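Long-range contacts in thermosome subunit (Methanococcoides burtonii, PDB 3AQ1), which probably binds and hydrolyses ATP to help unfolded proteins fold, as a group II chaperonin that crystallised as an open-state monomer: residues Arg79-Lys84 against Leu371-Tyr376; Ile92-Ser97 against Val358-Gly363; Arg133-Glu138 against Lys321-Leu326. All blocks are in the same frame, centred on the assembly; numbering follows the deposited sequence.

Contact 1. Residues Arg79-Lys84 against Leu371-Tyr376; sequences RHAAEK and LRLSEY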
loop_
_atom_site.group_PDB
_atom_site.type_symbol
_atom_site.label_atom_id
_atom_site.label_comp_id
_atom_site.label_asym_id
_atom_site.label_seq_id
_atom_site.Cartn_x
_atom_site.Cartn_y
_atom_site.Cartn_z
ATOM N N ARG A 79 21.909 10.864 16.883
ATOM C CA ARG A 79 20.561 10.456 17.264
ATOM C C ARG A 79 19.680 11.672 17.547
ATOM O O ARG A 79 18.477 11.662 17.279
ATOM C CB ARG A 79 20.588 9.525 18.473
ATOM C CG ARG A 79 19.201 9.082 18.915
ATOM C CD ARG A 79 19.266 8.236 20.164
ATOM N NE ARG A 79 20.142 7.085 19.988
ATOM C CZ ARG A 79 19.779 5.971 19.358
ATOM N NH1 ARG A 79 18.556 5.866 18.838
ATOM N NH2 ARG A 79 20.638 4.963 19.246
ATOM N N HIS A 80 20.290 12.720 18.082
ATOM C CA HIS A 80 19.592 13.972 18.299
ATOM C C HIS A 80 19.328 14.620 16.936
ATOM O O HIS A 80 18.265 15.202 16.692
ATOM C CB HIS A 80 20.423 14.872 19.223
ATOM C CG HIS A 80 19.714 16.108 19.676
ATOM N ND1 HIS A 80 20.385 17.234 20.108
ATOM C CD2 HIS A 80 18.394 16.403 19.759
ATOM C CE1 HIS A 80 19.511 18.167 20.438
ATOM N NE2 HIS A 80 18.296 17.690 20.235
ATOM N N ALA A 81 20.292 14.483 16.033
ATOM C CA ALA A 81 20.130 14.989 14.678
ATOM C C ALA A 81 18.922 14.356 14.010
ATOM O O ALA A 81 18.045 15.057 13.525
ATOM C CB ALA A 81 21.379 14.739 13.859
ATOM N N ALA A 82 18.876 13.029 13.990
ATOM C CA ALA A 82 17.775 12.310 13.353
ATOM C C ALA A 82 16.428 12.750 13.893
ATOM O O ALA A 82 15.463 12.890 13.147
ATOM C CB ALA A 82 17.936 10.825 13.535
ATOM N N GLU A 83 16.364 12.960 15.198
ATOM C CA GLU A 83 15.117 13.357 15.833
ATOM C C GLU A 83 14.747 14.795 15.462
ATOM O O GLU A 83 13.570 15.119 15.257
ATOM C CB GLU A 83 15.207 13.150 17.349
ATOM C CG GLU A 83 15.269 11.669 17.740
ATOM C CD GLU A 83 15.810 11.424 19.141
ATOM O OE1 GLU A 83 16.319 12.384 19.766
ATOM O OE2 GLU A 83 15.735 10.262 19.606
ATOM N N LYS A 84 15.760 15.647 15.352
ATOM C CA LYS A 84 15.552 17.016 14.897
ATOM C C LYS A 84 15.125 17.091 13.424
ATOM O O LYS A 84 14.517 18.066 13.008
ATOM C CB LYS A 84 16.810 17.844 15.124
ATOM C CG LYS A 84 16.589 19.330 14.975
ATOM C CD LYS A 84 15.484 19.830 15.906
ATOM C CE LYS A 84 15.245 21.333 15.729
ATOM N NZ LYS A 84 13.884 21.757 16.167
ATOM N N LEU A 371 20.057 22.494 5.383
ATOM C CA LEU A 371 20.109 23.917 5.667
ATOM C C LEU A 371 19.602 24.229 7.078
ATOM O O LEU A 371 20.291 24.864 7.869
ATOM C CB LEU A 371 19.307 24.695 4.631
ATOM C CG LEU A 371 19.107 26.172 4.954
ATOM C CD1 LEU A 371 20.402 26.935 4.707
ATOM C CD2 LEU A 371 17.969 26.758 4.142
ATOM N N ARG A 372 18.397 23.775 7.396
ATOM C CA ARG A 372 17.793 24.083 8.683
ATOM C C ARG A 372 18.479 23.371 9.824
ATOM O O ARG A 372 18.320 23.747 10.980
ATOM C CB ARG A 372 16.322 23.710 8.684
ATOM C CG ARG A 372 15.490 24.544 7.759
ATOM C CD ARG A 372 14.155 23.864 7.545
ATOM N NE ARG A 372 13.278 24.649 6.688
ATOM C CZ ARG A 372 12.233 25.332 7.132
ATOM N NH1 ARG A 372 11.932 25.313 8.423
ATOM N NH2 ARG A 372 11.487 26.021 6.282
ATOM N N LEU A 373 19.235 22.332 9.515
ATOM C CA LEU A 373 19.878 21.582 10.580
ATOM C C LEU A 373 21.260 22.162 10.837
ATOM O O LEU A 373 21.848 21.941 11.892
ATOM C CB LEU A 373 19.951 20.094 10.236
ATOM C CG LEU A 373 20.399 19.169 11.363
ATOM C CD1 LEU A 373 19.427 19.260 12.525
ATOM C CD2 LEU A 373 20.529 17.736 10.854
ATOM N N SER A 374 21.772 22.906 9.861
ATOM C CA SER A 374 23.029 23.629 10.025
ATOM C C SER A 374 22.768 24.908 10.796
ATOM O O SER A 374 23.660 25.441 11.452
ATOM C CB SER A 374 23.678 23.945 8.674
ATOM O OG SER A 374 24.498 22.875 8.241
ATOM N N GLU A 375 21.537 25.399 10.706
ATOM C CA GLU A 375 21.112 26.528 11.515
ATOM C C GLU A 375 20.996 26.072 12.966
ATOM O O GLU A 375 21.470 26.750 13.883
ATOM C CB GLU A 375 19.784 27.098 11.005
ATOM C CG GLU A 375 19.931 28.384 10.200
ATOM C CD GLU A 375 18.945 28.482 9.041
ATOM O OE1 GLU A 375 18.197 27.512 8.799
ATOM O OE2 GLU A 375 18.921 29.530 8.362
ATOM N N TYR A 376 20.382 24.910 13.165
ATOM C CA TYR A 376 20.267 24.311 14.490
ATOM C C TYR A 376 21.656 24.099 15.088
ATOM O O TYR A 376 21.908 24.469 16.234
ATOM C CB TYR A 376 19.512 22.981 14.407
ATOM C CG TYR A 376 19.122 22.387 15.742
ATOM C CD1 TYR A 376 18.144 22.982 16.528
ATOM C CD2 TYR A 376 19.714 21.220 16.210
ATOM C CE1 TYR A 376 17.774 22.439 17.756
ATOM C CE2 TYR A 376 19.351 20.665 17.438
ATOM C CZ TYR A 376 18.378 21.282 18.206
ATOM O OH TYR A 376 18.004 20.747 19.421
#

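Contact 2. Residues Ile92-Ser97 against Val358-Gly363; sequences ITIAIS and VVVGGG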
loop_
_atom_site.group_PDB
_atom_site.type_symbol
_atom_site.label_atom_id
_atom_site.label_comp_id
_atom_site.label_asym_id
_atom_site.label_seq_id
_atom_site.Cartn_x
_atom_site.Cartn_y
_atom_site.Cartn_z
ATOM N N ILE A 92 7.973 21.083 6.984
ATOM C CA ILE A 92 8.135 21.388 5.555
ATOM C C ILE A 92 7.377 20.451 4.610
ATOM O O ILE A 92 7.533 20.527 3.389
ATOM C CB ILE A 92 9.612 21.373 5.143
ATOM C CG1 ILE A 92 10.092 19.940 4.932
ATOM C CG2 ILE A 92 10.453 22.048 6.200
ATOM C CD1 ILE A 92 11.393 19.844 4.181
ATOM N N THR A 93 6.564 19.563 5.173
ATOM C CA THR A 93 5.778 18.634 4.373
ATOM C C THR A 93 4.525 19.292 3.844
ATOM O O THR A 93 4.086 20.315 4.363
ATOM C CB THR A 93 5.345 17.428 5.191
ATOM O OG1 THR A 93 4.939 17.870 6.488
ATOM C CG2 THR A 93 6.483 16.460 5.339
ATOM N N ILE A 94 3.953 18.686 2.809
ATOM C CA ILE A 94 2.711 19.150 2.207
ATOM C C ILE A 94 1.599 18.268 2.725
ATOM O O ILE A 94 1.713 17.049 2.680
ATOM C CB ILE A 94 2.771 19.005 0.687
ATOM C CG1 ILE A 94 4.006 19.735 0.138
ATOM C CG2 ILE A 94 1.473 19.473 0.048
ATOM C CD1 ILE A 94 4.056 19.824 -1.359
ATOM N N ALA A 95 0.533 18.882 3.228
ATOM C CA ALA A 95 -0.566 18.130 3.846
ATOM C C ALA A 95 -1.549 17.600 2.821
ATOM O O ALA A 95 -1.946 18.307 1.884
ATOM C CB ALA A 95 -1.298 18.971 4.900
ATOM N N ILE A 96 -1.941 16.347 3.012
ATOM C CA ILE A 96 -2.863 15.693 2.103
ATOM C C ILE A 96 -4.017 15.092 2.883
ATOM O O ILE A 96 -3.820 14.217 3.717
ATOM C CB ILE A 96 -2.156 14.599 1.287
ATOM C CG1 ILE A 96 -0.976 15.208 0.547
ATOM C CG2 ILE A 96 -3.121 13.964 0.283
ATOM C CD1 ILE A 96 -1.405 16.176 -0.544
ATOM N N SER A 97 -5.219 15.583 2.606
ATOM C CA SER A 97 -6.432 15.083 3.234
ATOM C C SER A 97 -7.112 14.086 2.310
ATOM O O SER A 97 -7.000 14.200 1.088
ATOM C CB SER A 97 -7.377 16.249 3.528
ATOM O OG SER A 97 -8.737 15.842 3.481
ATOM N N VAL A 358 2.991 14.449 2.500
ATOM C CA VAL A 358 3.963 13.957 1.535
ATOM C C VAL A 358 5.142 14.907 1.462
ATOM O O VAL A 358 5.024 16.093 1.791
ATOM C CB VAL A 358 3.388 13.839 0.125
ATOM C CG1 VAL A 358 2.116 13.047 0.145
ATOM C CG2 VAL A 358 3.146 15.217 -0.446
ATOM N N VAL A 359 6.275 14.359 1.031
ATOM C CA VAL A 359 7.491 15.115 0.771
ATOM C C VAL A 359 7.645 15.155 -0.735
ATOM O O VAL A 359 7.137 14.277 -1.422
ATOM C CB VAL A 359 8.717 14.387 1.354
ATOM C CG1 VAL A 359 9.981 15.154 1.067
ATOM C CG2 VAL A 359 8.557 14.197 2.838
ATOM N N VAL A 360 8.324 16.163 -1.267
ATOM C CA VAL A 360 8.679 16.116 -2.678
ATOM C C VAL A 360 10.123 15.702 -2.811
ATOM O O VAL A 360 10.883 15.816 -1.854
ATOM C CB VAL A 360 8.442 17.440 -3.381
ATOM C CG1 VAL A 360 6.976 17.554 -3.729
ATOM C CG2 VAL A 360 8.899 18.595 -2.497
ATOM N N GLY A 361 10.496 15.231 -4.000
ATOM C CA GLY A 361 11.769 14.560 -4.196
ATOM C C GLY A 361 12.863 15.406 -4.813
ATOM O O GLY A 361 12.886 16.627 -4.649
ATOM N N GLY A 362 13.789 14.747 -5.506
ATOM C CA GLY A 362 14.865 15.427 -6.201
ATOM C C GLY A 362 15.872 16.094 -5.281
ATOM O O GLY A 362 16.580 17.035 -5.672
ATOM N N GLY A 363 15.943 15.603 -4.051
ATOM C CA GLY A 363 16.905 16.113 -3.097
ATOM C C GLY A 363 16.406 17.366 -2.412
ATOM O O GLY A 363 17.095 17.932 -1.560
#

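Contact 3. Residues Arg133-Glu138 against Lys321-Leu326; sequences RSIVEE and KAVTVL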
loop_
_atom_site.group_PDB
_atom_site.type_symbol
_atom_site.label_atom_id
_atom_site.label_comp_id
_atom_site.label_asym_id
_atom_site.label_seq_id
_atom_site.Cartn_x
_atom_site.Cartn_y
_atom_site.Cartn_z
ATOM N N ARG A 133 -10.483 6.127 -1.350
ATOM C CA ARG A 133 -11.386 6.977 -0.566
ATOM C C ARG A 133 -12.541 6.220 0.064
ATOM O O ARG A 133 -13.153 6.707 1.007
ATOM C CB ARG A 133 -11.946 8.130 -1.406
ATOM C CG ARG A 133 -11.035 9.330 -1.460
ATOM C CD ARG A 133 -11.569 10.380 -2.387
ATOM N NE ARG A 133 -12.824 10.946 -1.910
ATOM C CZ ARG A 133 -13.236 12.169 -2.221
ATOM N NH1 ARG A 133 -12.484 12.942 -3.003
ATOM N NH2 ARG A 133 -14.391 12.624 -1.750
ATOM N N SER A 134 -12.848 5.038 -0.457
ATOM C CA SER A 134 -14.057 4.345 -0.041
ATOM C C SER A 134 -13.774 3.236 0.970
ATOM O O SER A 134 -14.694 2.596 1.467
ATOM C CB SER A 134 -14.828 3.829 -1.262
ATOM O OG SER A 134 -14.707 2.431 -1.434
ATOM N N ILE A 135 -12.499 3.024 1.280
ATOM C CA ILE A 135 -12.120 2.106 2.344
ATOM C C ILE A 135 -11.345 2.811 3.460
ATOM O O ILE A 135 -10.738 2.151 4.308
ATOM C CB ILE A 135 -11.257 0.943 1.818
ATOM C CG1 ILE A 135 -9.920 1.467 1.280
ATOM C CG2 ILE A 135 -12.005 0.168 0.755
ATOM C CD1 ILE A 135 -8.816 0.480 1.382
ATOM N N VAL A 136 -11.348 4.146 3.453
ATOM C CA VAL A 136 -10.710 4.923 4.520
ATOM C C VAL A 136 -11.397 4.744 5.874
ATOM O O VAL A 136 -12.585 5.034 6.018
ATOM C CB VAL A 136 -10.687 6.432 4.204
ATOM C CG1 VAL A 136 -10.096 7.206 5.384
ATOM C CG2 VAL A 136 -9.894 6.704 2.939
ATOM N N GLU A 137 -10.646 4.277 6.866
ATOM C CA GLU A 137 -11.191 4.054 8.207
ATOM C C GLU A 137 -10.759 5.158 9.162
ATOM O O GLU A 137 -9.632 5.638 9.099
ATOM C CB GLU A 137 -10.770 2.679 8.750
ATOM C CG GLU A 137 -11.451 1.502 8.049
ATOM C CD GLU A 137 -10.877 0.138 8.438
ATOM O OE1 GLU A 137 -9.668 -0.102 8.214
ATOM O OE2 GLU A 137 -11.653 -0.708 8.945
ATOM N N GLU A 138 -11.664 5.576 10.038
ATOM C CA GLU A 138 -11.322 6.577 11.040
ATOM C C GLU A 138 -10.753 5.884 12.268
ATOM O O GLU A 138 -11.073 4.729 12.539
ATOM C CB GLU A 138 -12.551 7.395 11.423
ATOM C CG GLU A 138 -12.269 8.870 11.617
ATOM C CD GLU A 138 -12.927 9.722 10.550
ATOM O OE1 GLU A 138 -13.112 9.222 9.419
ATOM O OE2 GLU A 138 -13.259 10.891 10.844
ATOM N N LYS A 321 -15.639 -2.647 5.063
ATOM C CA LYS A 321 -15.232 -1.447 4.366
ATOM C C LYS A 321 -14.828 -1.915 2.961
ATOM O O LYS A 321 -14.879 -1.151 1.990
ATOM C CB LYS A 321 -14.070 -0.765 5.091
ATOM C CG LYS A 321 -14.507 0.272 6.112
ATOM C CD LYS A 321 -15.325 1.364 5.447
ATOM C CE LYS A 321 -15.607 2.501 6.412
ATOM N NZ LYS A 321 -16.378 3.588 5.750
ATOM N N ALA A 322 -14.485 -3.202 2.889
ATOM C CA ALA A 322 -14.037 -3.886 1.680
ATOM C C ALA A 322 -14.825 -3.634 0.390
ATOM O O ALA A 322 -16.043 -3.476 0.389
ATOM C CB ALA A 322 -13.942 -5.380 1.950
ATOM N N VAL A 323 -14.094 -3.619 -0.711
ATOM C CA VAL A 323 -14.645 -3.406 -2.042
ATOM C C VAL A 323 -13.854 -4.222 -3.055
ATOM O O VAL A 323 -12.699 -4.553 -2.849
ATOM C CB VAL A 323 -14.542 -1.931 -2.492
ATOM C CG1 VAL A 323 -14.875 -0.999 -1.365
ATOM C CG2 VAL A 323 -13.163 -1.640 -2.989
ATOM N N THR A 324 -14.488 -4.541 -4.161
ATOM C CA THR A 324 -13.800 -5.209 -5.239
ATOM C C THR A 324 -13.899 -4.291 -6.422
ATOM O O THR A 324 -14.976 -3.799 -6.730
ATOM C CB THR A 324 -14.483 -6.537 -5.588
ATOM O OG1 THR A 324 -14.426 -7.401 -4.451
ATOM C CG2 THR A 324 -13.795 -7.210 -6.759
ATOM N N VAL A 325 -12.765 -4.036 -7.057
ATOM C CA VAL A 325 -12.731 -3.332 -8.325
ATOM C C VAL A 325 -12.815 -4.375 -9.426
ATOM O O VAL A 325 -11.898 -5.181 -9.576
ATOM C CB VAL A 325 -11.395 -2.588 -8.534
ATOM C CG1 VAL A 325 -11.411 -1.887 -9.867
ATOM C CG2 VAL A 325 -11.112 -1.597 -7.411
ATOM N N LEU A 326 -13.911 -4.386 -10.178
ATOM C CA LEU A 326 -13.910 -5.116 -11.434
ATOM C C LEU A 326 -13.232 -4.223 -12.466
ATOM O O LEU A 326 -13.840 -3.287 -12.987
ATOM C CB LEU A 326 -15.327 -5.462 -11.873
ATOM C CG LEU A 326 -16.109 -6.319 -10.889
ATOM C CD1 LEU A 326 -17.480 -6.619 -11.438
ATOM C CD2 LEU A 326 -15.342 -7.597 -10.618
#

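Contact 1. Residues Arg79-Lys84 against Leu371-Tyr376
K84 slides past L373 in the opposite direction and ends over one face of the Y376 ring. Its CB lies 4.0 Å from L373 CD1. CG, anti to the backbone N (chi1 -167°), is 3.7 Å from L373 CD1 and also meets Y376 CD2. A bend at chi2 puts CD by Y376 CE1 and CZ. CE then stands over the ring face, offset toward its rim, 3.4 Å from Y376 CE1, in a CH-pi contact. NZ forms a salt bridge with E87, so the charge is met on its own helix while the methylenes pack. Helices 71-92 and 364-378 belong to the helical bundle that is the equatorial domain in this family; the axes of these two segments come within 11.1 Å, at 127° between their directions. Such spacing suits long side chains, and tyrosine bridges it by turning its edge to the face of H80 in an offset T-shaped pair, the planes at 77°. An alanine in place of Y376 would probably leave the K84 methylenes without the ring face they lie on and H80 without its aromatic neighbour. E384 hydrogen-bonds H80 ND1. Alongside, small A81 admits L373, whose CD2 lies 4.3 Å from A81 CB, and F391 packs against both.

Contact 2. Residues Ile92-Ser97 against Val358-Gly363
A small three-stranded antiparallel sheet, in which strand 357-360 runs between 94-95 and 446-448, brings I94 and V358 together as a hydrogen-bonded pair. The chain probably passes between the equatorial and intermediate domains near here, as in other group II chaperonins. Two backbone bonds tie the pair: I94 N to V358 O is 3.0 Å and nearly straight (170°), and V358 N to I94 O is 2.9 Å. On its other edge the central strand is bonded through V359 to E447.

Beta-branched residues suit these short strands because they sit well in extended backbone and offer methyls close to the main chain. The side chains of I94 and V358 leave the same face of the sheet, with I94 CB 4.0 Å from V358 CG2, and W441 packs against both. The other methyl of V358, CG1, is anti to its carbonyl carbon (chi1 -52°), where it meets I96 CG1 at 3.8 Å. I107 and V352 close round this valine and I96, so that this face packs on helices 101-109 and 332-355. T93, just past the end of helix 71-92, has a divided role. Its OG1 turns back to the carbonyl O of L89, whereas its CG2 crosses V359 obliquely, methyl to methyl, 4.0 Å from V359 CG2.

Contact 3. Residues Arg133-Glu138 against Lys321-Leu326
I135 and V323 set their side chains at about a right angle where the turn following helix 121-132 meets the start of strand 323-329. That strand is the middle one of a three-stranded mixed sheet, between 151-157 and 165-167, in what is probably the intermediate domain, as in other chaperonins of this family. The two chain sections are held by packing alone, without direct hydrogen bonds between them. The backbones come nearest at I135 and K321, whose CA atoms are 5.1 Å apart.

I135 makes its contact with its short branch. With chi1 at 64°, CG1 lies between the backbone N and the carbonyl carbon, and CG2, beside the N, faces the strand. There CG2 meets V323 CG1 at 3.8 Å and also approaches the carbonyl O of K321. A branched residue is well placed here, since one arm can serve the strand while the side chain also touches N150, I151 and V145. S134 is a second neighbour: S134 OG is 3.4 Å from V323 CG1 and makes a weak hydrogen bond back to A131 O. Serine, small and polar, can touch a methyl and still turn its hydroxyl to the carbonyl O of A131.

K321 and E137 slide past each other in opposite directions, a meeting of aliphatic stems and not of charges. E137 CG lies 3.8 Å from K321 CG, with the rest of the glutamate extended beyond it. In the lysine the bend at chi2 (-59°) sets CD, and the chain beyond runs on so that K321 NZ is 7.1 Å from E137 OE2. N150 touches both residues, and E137 is bonded through its backbone to K144. The amino end passes instead beside the main chain of V136, with K321 CE 4.0 Å from V136 O.

How the contacts relate
Contacts 1 and 2 share elements: helix 71-92 runs on into strand 94-95, and strand 357-360 is followed by helix 364-378, so one pair of chain sections is joined twice. They also touch, R372 packing on I92. Contact 3 is nested within the loop closed by contact 2, its centre about 25 Å away and nearest atoms about 7 Å apart. The chemistry follows the place. Contact 2 is the buried one, combining paired backbone bonds with aliphatic methyls. Contacts 1 and 3 are only partly buried; K84 in the one, K321 and E137 in the other, pack by their stems. Contact 1, between helices, adds an aromatic pair; contact 3 joins a turn and a strand.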